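Local coordinates for protein arabinogalactan endo-1,4-beta-galactosidase (Ignisphaera aggregans, PDB 7OSK) that is the catalytic domain of a glycoside hydrolase family 53 enzyme that probably cleaves beta-1,4-linked galactan chains within their length and carries a bound calcium ion, at residues V230-G235 against V257-F262. Residues are numbered along the deposited sequence; the frame is centred on the assembly and turned at random.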
loop_
_atom_site.group_PDB
_atom_site.type_symbol
_atom_site.label_atom_id
_atom_site.label_comp_id
_atom_site.label_asym_id
_atom_site.label_seq_id
_atom_site.Cartn_x
_atom_site.Cartn_y
_atom_site.Cartn_z
ATOM N N VAL A 230 -2.258 -3.069 11.416
ATOM C CA VAL A 230 -2.117 -3.893 10.222
ATOM C C VAL A 230 -0.719 -4.492 10.130
ATOM O O VAL A 230 0.277 -3.770 10.078
ATOM C CB VAL A 230 -2.397 -3.082 8.944
ATOM C CG1 VAL A 230 -2.324 -3.973 7.716
ATOM C CG2 VAL A 230 -3.756 -2.401 9.031
ATOM N N ILE A 231 -0.663 -5.819 10.115
ATOM C CA ILE A 231 0.575 -6.546 9.874
ATOM C C ILE A 231 0.638 -6.924 8.399
ATOM O O ILE A 231 -0.173 -7.716 7.915
ATOM C CB ILE A 231 0.674 -7.808 10.757
ATOM C CG1 ILE A 231 0.760 -7.423 12.238
ATOM C CG2 ILE A 231 1.876 -8.660 10.359
ATOM C CD1 ILE A 231 1.982 -6.589 12.609
ATOM N N HIS A 232 1.609 -6.350 7.695
ATOM C CA HIS A 232 1.709 -6.497 6.247
ATOM C C HIS A 232 2.774 -7.516 5.862
ATOM O O HIS A 232 3.913 -7.443 6.323
ATOM C CB HIS A 232 2.019 -5.138 5.610
ATOM C CG HIS A 232 2.018 -5.151 4.115
ATOM N ND1 HIS A 232 2.559 -4.126 3.363
ATOM C CD2 HIS A 232 1.542 -6.050 3.222
ATOM C CE1 HIS A 232 2.419 -4.397 2.084
ATOM N NE2 HIS A 232 1.804 -5.563 1.967
ATOM N N LEU A 233 2.383 -8.468 5.018
ATOM C CA LEU A 233 3.302 -9.476 4.503
ATOM C C LEU A 233 3.239 -9.529 2.983
ATOM O O LEU A 233 2.223 -9.175 2.386
ATOM C CB LEU A 233 2.978 -10.852 5.089
ATOM C CG LEU A 233 3.199 -11.030 6.591
ATOM C CD1 LEU A 233 2.827 -12.446 6.998
ATOM C CD2 LEU A 233 4.638 -10.723 6.981
ATOM N N ALA A 234 4.329 -9.977 2.369
ATOM C CA ALA A 234 4.419 -10.076 0.915
ATOM C C ALA A 234 4.428 -11.532 0.453
ATOM O O ALA A 234 5.028 -12.401 1.093
ATOM C CB ALA A 234 5.661 -9.359 0.418
ATOM N N GLY A 235 3.762 -11.786 -0.668
ATOM C CA GLY A 235 3.668 -13.123 -1.222
ATOM C C GLY A 235 2.391 -13.817 -0.797
ATOM O O GLY A 235 1.597 -13.261 -0.035
ATOM N N VAL A 257 -5.532 -6.630 11.521
ATOM C CA VAL A 257 -5.579 -6.926 10.093
ATOM C C VAL A 257 -4.325 -7.645 9.606
ATOM O O VAL A 257 -3.209 -7.301 9.996
ATOM C CB VAL A 257 -5.758 -5.639 9.262
ATOM C CG1 VAL A 257 -6.035 -5.976 7.802
ATOM C CG2 VAL A 257 -6.885 -4.792 9.829
ATOM N N ILE A 258 -4.531 -8.648 8.758
ATOM C CA ILE A 258 -3.444 -9.313 8.050
ATOM C C ILE A 258 -3.431 -8.828 6.610
ATOM O O ILE A 258 -4.288 -9.211 5.814
ATOM C CB ILE A 258 -3.589 -10.846 8.080
ATOM C CG1 ILE A 258 -3.521 -11.351 9.521
ATOM C CG2 ILE A 258 -2.498 -11.508 7.237
ATOM C CD1 ILE A 258 -4.052 -12.754 9.700
ATOM N N ALA A 259 -2.452 -7.990 6.281
ATOM C CA ALA A 259 -2.379 -7.384 4.958
ATOM C C ALA A 259 -1.489 -8.202 4.028
ATOM O O ALA A 259 -0.518 -8.823 4.466
ATOM C CB ALA A 259 -1.875 -5.964 5.059
ATOM N N ILE A 260 -1.828 -8.185 2.742
ATOM C CA ILE A 260 -1.140 -8.988 1.738
ATOM C C ILE A 260 -0.677 -8.132 0.564
ATOM O O ILE A 260 -1.421 -7.283 0.073
ATOM C CB ILE A 260 -2.058 -10.111 1.203
ATOM C CG1 ILE A 260 -2.471 -11.052 2.335
ATOM C CG2 ILE A 260 -1.362 -10.909 0.105
ATOM C CD1 ILE A 260 -3.728 -11.844 2.038
ATOM N N SER A 261 0.558 -8.359 0.123
ATOM C CA SER A 261 1.031 -7.821 -1.149
ATOM C C SER A 261 0.928 -8.913 -2.194
ATOM O O SER A 261 1.690 -9.876 -2.156
ATOM C CB SER A 261 2.475 -7.322 -1.055
ATOM O OG SER A 261 2.577 -6.178 -0.231
ATOM N N PHE A 262 -0.017 -8.769 -3.118
ATOM C CA PHE A 262 -0.185 -9.753 -4.180
ATOM C C PHE A 262 -0.033 -9.144 -5.569
ATOM O O PHE A 262 -0.943 -8.496 -6.086
ATOM C CB PHE A 262 -1.543 -10.444 -4.081
ATOM C CG PHE A 262 -1.739 -11.512 -5.117
ATOM C CD1 PHE A 262 -0.920 -12.627 -5.135
ATOM C CD2 PHE A 262 -2.721 -11.395 -6.083
ATOM C CE1 PHE A 262 -1.085 -13.610 -6.089
ATOM C CE2 PHE A 262 -2.889 -12.379 -7.040
ATOM C CZ PHE A 262 -2.068 -13.486 -7.043
#
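H232 reaches S261 through the edge of its imidazole; CG is anti to the backbone N (chi1 -175°), beside the carbonyl carbon. NE2 is placed to donate to S261 OG, although the pair is modelled too close for the bond's geometry to be relied on. Next to the ring, A259 CB lies 3.9 Å from H232 CD2, and a residue as small as alanine fits the space left between H232 CD2 and V230 CG1. On the same face V230 CG1 rests on A259 CB, while V230 CG2 lies 3.8 Å from V257 CB, the two valines side by side.

Beneath these side chains the strands run parallel, each carbonyl of I231 and L233 accepting an amide from the facing strand: A259 N to I231 O is 2.8 Å and S261 N to L233 O is 2.9 Å. I231 N and L233 N donate in return to V257 O and A259 O. They are the fifth and sixth strands of the eight-stranded TIM barrel, joined through helix 238-250 in the right-handed beta-alpha-beta crossover of this fold. L233, I258 and I260 put branched apolar side chains against helices 238-250 and 270-283, which leaves V230, H232, V257, A259 and S261 facing the barrel interior. At the C-terminal end G235 N bonds to S261 O; with phi at 96°, a CB here would jam against A234 O, hence glycine.

Further out, E191 bonds S261 OG and the ring's ND1 has weak bonds to Q187 and N190. An alanine in place of H232 would probably leave S261 OG without its imidazole partner and open a gap beside A259.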